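Local coordinates for protein carbohydrate binding family 6 (Clostridium thermocellum, PDB 5A8C) that is an alpha-L-arabinofuranosidase of glycoside hydrolase family 43, probably releasing terminal arabinofuranose units from arabinose-decorated polysaccharides, at residues V165-D168 against Q172-M175; I124-S129 against D193-V198. All blocks are in the same frame, centred on the assembly; numbering follows the deposited sequence.

Contact 1: V165-D168 against Q172-M175; sequences VFVD and QAYM
Strands 164-167 and 173-178 form an antiparallel beta hairpin, with Phe-166 facing Tyr-174 as a hydrogen-bonded pair. Phe-166 N reaches Tyr-174 O at 3.0 Å, and Tyr-174 N returns the bond to Phe-166 O at 2.8 Å. Nearer the turn, Asp-168 N gives a third bond to Gln-172 O, 2.9 Å long and nearly straight at the hydrogen (173°), although the donor stands 40° out of the carbonyl plane. Both rings lie on one sheet face, and CD1 of Tyr-174 comes to the edge of the Phe-166 ring near its plane, 4.3 Å from Phe-166 CD2. Gln-172 CG sits over a face of the tyrosine ring, toward its rim. In this five-bladed beta-propeller the hairpin belongs to a single blade. On the other face Val-165 CG2 packs at 3.8 Å against Met-175 CG, which chi1 of 179° places anti to the methionine's backbone N, while Val-167 CG2 touches Ala-173 CB at 4.1 Å. One water bridges the hairpin's polar end: it accepts from Tyr-174 OH at 2.6 Å and donates to Asp-168 OD2 at 2.7 Å. That carboxylate is further held by Tyr-222 through OD2 and by a salt bridge from Lys-217 to OD1.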
loop_
_atom_site.group_PDB
_atom_site.type_symbol
_atom_site.label_atom_id
_atom_site.label_comp_id
_atom_site.label_asym_id
_atom_site.label_seq_id
_atom_site.Cartn_x
_atom_site.Cartn_y
_atom_site.Cartn_z
ATOM N N VAL A 165 3.155 -6.057 -3.679
ATOM C CA VAL A 165 3.274 -7.331 -4.383
ATOM C C VAL A 165 2.441 -7.290 -5.663
ATOM O O VAL A 165 1.366 -6.695 -5.706
ATOM C CB VAL A 165 2.915 -8.495 -3.441
ATOM C CG1 VAL A 165 2.993 -9.844 -4.134
ATOM C CG2 VAL A 165 3.802 -8.485 -2.219
ATOM N N PHE A 166 2.970 -7.946 -6.689
ATOM C CA PHE A 166 2.437 -7.944 -8.016
ATOM C C PHE A 166 2.692 -9.325 -8.661
ATOM O O PHE A 166 3.797 -9.830 -8.522
ATOM C CB PHE A 166 3.161 -6.803 -8.804
ATOM C CG PHE A 166 3.011 -6.915 -10.263
ATOM C CD1 PHE A 166 1.837 -6.550 -10.917
ATOM C CD2 PHE A 166 4.063 -7.358 -11.053
ATOM C CE1 PHE A 166 1.685 -6.680 -12.312
ATOM C CE2 PHE A 166 3.943 -7.435 -12.424
ATOM C CZ PHE A 166 2.776 -7.115 -13.054
ATOM N N VAL A 167 1.724 -9.818 -9.431
ATOM C CA VAL A 167 1.851 -11.090 -10.144
ATOM C C VAL A 167 1.823 -10.789 -11.646
ATOM O O VAL A 167 0.834 -10.254 -12.120
ATOM C CB VAL A 167 0.760 -12.098 -9.735
ATOM C CG1 VAL A 167 0.959 -13.414 -10.463
ATOM C CG2 VAL A 167 0.719 -12.299 -8.239
ATOM N N ASP A 168 2.905 -11.128 -12.337
ATOM C CA ASP A 168 3.023 -10.799 -13.767
ATOM C C ASP A 168 2.317 -11.856 -14.637
ATOM O O ASP A 168 1.879 -12.923 -14.180
ATOM C CB ASP A 168 4.480 -10.664 -14.115
ATOM C CG ASP A 168 4.771 -9.727 -15.288
ATOM O OD1 ASP A 168 3.837 -9.224 -15.919
ATOM O OD2 ASP A 168 5.999 -9.562 -15.537
ATOM N N GLN A 172 5.082 -14.960 -12.610
ATOM C CA GLN A 172 6.074 -14.621 -11.583
ATOM C C GLN A 172 5.519 -13.505 -10.694
ATOM O O GLN A 172 5.196 -12.423 -11.177
ATOM C CB GLN A 172 7.397 -14.167 -12.222
ATOM C CG GLN A 172 8.486 -13.907 -11.179
ATOM C CD GLN A 172 8.826 -15.144 -10.424
ATOM O OE1 GLN A 172 9.412 -16.079 -11.025
ATOM N NE2 GLN A 172 8.498 -15.212 -9.151
ATOM N N ALA A 173 5.454 -13.777 -9.405
ATOM C CA ALA A 173 5.162 -12.754 -8.400
ATOM C C ALA A 173 6.446 -12.078 -7.957
ATOM O O ALA A 173 7.529 -12.696 -7.855
ATOM C CB ALA A 173 4.479 -13.380 -7.191
ATOM N N TYR A 174 6.314 -10.802 -7.641
ATOM C CA TYR A 174 7.373 -9.925 -7.175
ATOM C C TYR A 174 6.897 -9.146 -5.983
ATOM O O TYR A 174 5.761 -8.680 -5.974
ATOM C CB TYR A 174 7.779 -8.926 -8.240
ATOM C CG TYR A 174 8.322 -9.526 -9.529
ATOM C CD1 TYR A 174 7.477 -9.846 -10.583
ATOM C CD2 TYR A 174 9.686 -9.745 -9.711
ATOM C CE1 TYR A 174 7.953 -10.346 -11.767
ATOM C CE2 TYR A 174 10.165 -10.254 -10.908
ATOM C CZ TYR A 174 9.305 -10.540 -11.930
ATOM O OH TYR A 174 9.813 -11.047 -13.116
ATOM N N MET A 175 7.767 -8.949 -4.997
ATOM C CA MET A 175 7.548 -8.018 -3.887
ATOM C C MET A 175 8.524 -6.863 -4.012
ATOM O O MET A 175 9.734 -7.102 -3.925
ATOM C CB MET A 175 7.680 -8.670 -2.549
ATOM C CG MET A 175 7.475 -7.681 -1.400
ATOM S SD MET A 175 7.977 -8.201 0.243
ATOM C CE MET A 175 6.638 -9.286 0.472
HETATM O O HOH W 1 8.168 -11.149 -15.179
#

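Contact 2: I124-S129 against D193-V198; sequences IGVAVS and DMISTV
Asp-193 OD1 is gripped by two donors of its own loop, and the turn they fix presents Ile-195 to Val-126 and Val-128 of strand 124-129. Ser-196 OG donates to Asp-193 OD1 over 2.7 Å, on the syn side of the carboxylate. Ile-195 N donates to the same Asp-193 OD1 over 3.1 Å, closing an Asx turn. The two donors come from opposite faces of the carboxylate plane, the hydroxyl 29° out of it and the amide 44°, so together they should restrict how far the group can rotate. Across the contact no hydrogen bond forms, and the meeting is one of methyl groups. CG2 of Ile-195 touches both valines, 4.0 Å from Val-126 CG1 and 3.9 Å from Val-128 CG2, and its side chain crosses each of theirs at about a right angle. With chi1 at 62°, the longer branch of Ile-195 is tucked between its own backbone N and carbonyl carbon, and it is the short CG2 branch that does the touching. Val-126 uses both of its methyls: CG1 also approaches Ile-195 CA at 4.2 Å, while CG2 comes within 3.8 Å of Met-194 O. That carbonyl has a polar partner in Tyr-116 OH, from strand 112-118 of the same sheet as Val-126, and Tyr-114 of that strand also packs against Met-194 and Ile-195. Strand 124-129 is thus met by the loop that follows strand 185-190 of the next sheet along the chain. Face-to-face packing of successive antiparallel sheets, apolar at the interface, is how neighbouring blades adjoin in the five-bladed beta-propeller of family 43 enzymes.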
loop_
_atom_site.group_PDB
_atom_site.type_symbol
_atom_site.label_atom_id
_atom_site.label_comp_id
_atom_site.label_asym_id
_atom_site.label_seq_id
_atom_site.Cartn_x
_atom_site.Cartn_y
_atom_site.Cartn_z
ATOM N N ILE A 124 9.241 -8.020 6.996
ATOM C CA ILE A 124 7.965 -8.005 6.277
ATOM C C ILE A 124 7.363 -9.411 6.356
ATOM O O ILE A 124 8.053 -10.397 6.092
ATOM C CB ILE A 124 8.173 -7.567 4.825
ATOM C CG1 ILE A 124 8.593 -6.100 4.780
ATOM C CG2 ILE A 124 6.913 -7.808 3.986
ATOM C CD1 ILE A 124 9.081 -5.622 3.444
ATOM N N GLY A 125 6.082 -9.460 6.736
ATOM C CA GLY A 125 5.360 -10.704 6.842
ATOM C C GLY A 125 4.332 -10.940 5.751
ATOM O O GLY A 125 4.041 -10.058 4.937
ATOM N N VAL A 126 3.800 -12.150 5.781
ATOM C CA VAL A 126 2.667 -12.542 4.935
ATOM C C VAL A 126 1.654 -13.269 5.781
ATOM O O VAL A 126 1.968 -14.164 6.553
ATOM C CB VAL A 126 3.106 -13.425 3.757
ATOM C CG1 VAL A 126 3.828 -14.703 4.216
ATOM C CG2 VAL A 126 1.905 -13.764 2.865
ATOM N N ALA A 127 0.387 -12.861 5.653
ATOM C CA ALA A 127 -0.727 -13.556 6.295
ATOM C C ALA A 127 -1.695 -14.028 5.227
ATOM O O ALA A 127 -1.815 -13.427 4.154
ATOM C CB ALA A 127 -1.406 -12.637 7.291
ATOM N N VAL A 128 -2.363 -15.154 5.495
ATOM C CA VAL A 128 -3.129 -15.852 4.479
ATOM C C VAL A 128 -4.533 -16.111 5.012
ATOM O O VAL A 128 -4.722 -16.423 6.181
ATOM C CB VAL A 128 -2.431 -17.201 4.115
ATOM C CG1 VAL A 128 -3.122 -17.909 2.962
ATOM C CG2 VAL A 128 -0.954 -16.974 3.781
ATOM N N SER A 129 -5.493 -16.093 4.091
ATOM C CA SER A 129 -6.868 -16.516 4.393
ATOM C C SER A 129 -7.507 -17.051 3.144
ATOM O O SER A 129 -7.215 -16.635 2.044
ATOM C CB SER A 129 -7.701 -15.334 4.901
ATOM O OG SER A 129 -9.007 -15.781 5.324
ATOM N N ASP A 193 3.575 -20.189 -4.326
ATOM C CA ASP A 193 2.801 -20.332 -3.092
ATOM C C ASP A 193 2.667 -19.043 -2.326
ATOM O O ASP A 193 1.923 -19.026 -1.324
ATOM C CB ASP A 193 3.365 -21.443 -2.213
ATOM C CG ASP A 193 4.774 -21.188 -1.601
ATOM O OD1 ASP A 193 5.258 -20.037 -1.574
ATOM O OD2 ASP A 193 5.333 -22.183 -1.048
ATOM N N MET A 194 3.334 -17.970 -2.734
ATOM C CA MET A 194 3.175 -16.636 -2.215
ATOM C C MET A 194 3.640 -16.439 -0.780
ATOM O O MET A 194 3.529 -15.348 -0.214
ATOM C CB MET A 194 1.748 -16.138 -2.392
ATOM C CG MET A 194 1.344 -16.081 -3.846
ATOM S SD MET A 194 2.316 -14.905 -4.837
ATOM C CE MET A 194 1.411 -13.384 -4.504
ATOM N N ILE A 195 4.301 -17.465 -0.208
ATOM C CA ILE A 195 4.752 -17.455 1.197
ATOM C C ILE A 195 6.225 -17.827 1.299
ATOM O O ILE A 195 6.692 -18.173 2.377
ATOM C CB ILE A 195 3.860 -18.347 2.093
ATOM C CG1 ILE A 195 3.923 -19.820 1.652
ATOM C CG2 ILE A 195 2.446 -17.823 2.125
ATOM C CD1 ILE A 195 3.348 -20.744 2.691
ATOM N N SER A 196 6.965 -17.672 0.183
ATOM C CA SER A 196 8.368 -17.977 0.091
ATOM C C SER A 196 8.979 -17.026 -0.896
ATOM O O SER A 196 8.282 -16.508 -1.780
ATOM C CB SER A 196 8.522 -19.422 -0.379
ATOM O OG SER A 196 7.937 -19.646 -1.655
ATOM N N THR A 197 10.287 -16.813 -0.765
ATOM C CA THR A 197 11.041 -16.063 -1.735
ATOM C C THR A 197 11.832 -17.005 -2.640
ATOM O O THR A 197 12.092 -18.131 -2.264
ATOM C CB THR A 197 11.962 -15.046 -1.050
ATOM O OG1 THR A 197 12.863 -15.718 -0.191
ATOM C CG2 THR A 197 11.215 -14.005 -0.233
ATOM N N VAL A 198 12.187 -16.496 -3.811
ATOM C CA VAL A 198 12.993 -17.229 -4.743
ATOM C C VAL A 198 14.167 -16.315 -5.117
ATOM O O VAL A 198 13.960 -15.205 -5.584
ATOM C CB VAL A 198 12.206 -17.589 -6.035
ATOM C CG1 VAL A 198 13.126 -18.297 -7.044
ATOM C CG2 VAL A 198 11.031 -18.464 -5.701
#

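Contact 1 lies within one propeller blade and contact 2 between that blade and the one preceding it in the chain. The hairpin is joined by backbone bonds and buries about 350 Å² between its segments; the seam buries about 121 Å² and relies on aliphatic side chains. Both are partly buried, and the side chain of Val-165 in contact 1 comes within about 9 Å of the bound calcium ion. Met-194 of contact 2 links them: its SD packs on Ala-173 CB at 3.5 Å, and its CE touches Val-165 and Val-167. Ile-124 adds a second meeting, against the methyl end of Met-175.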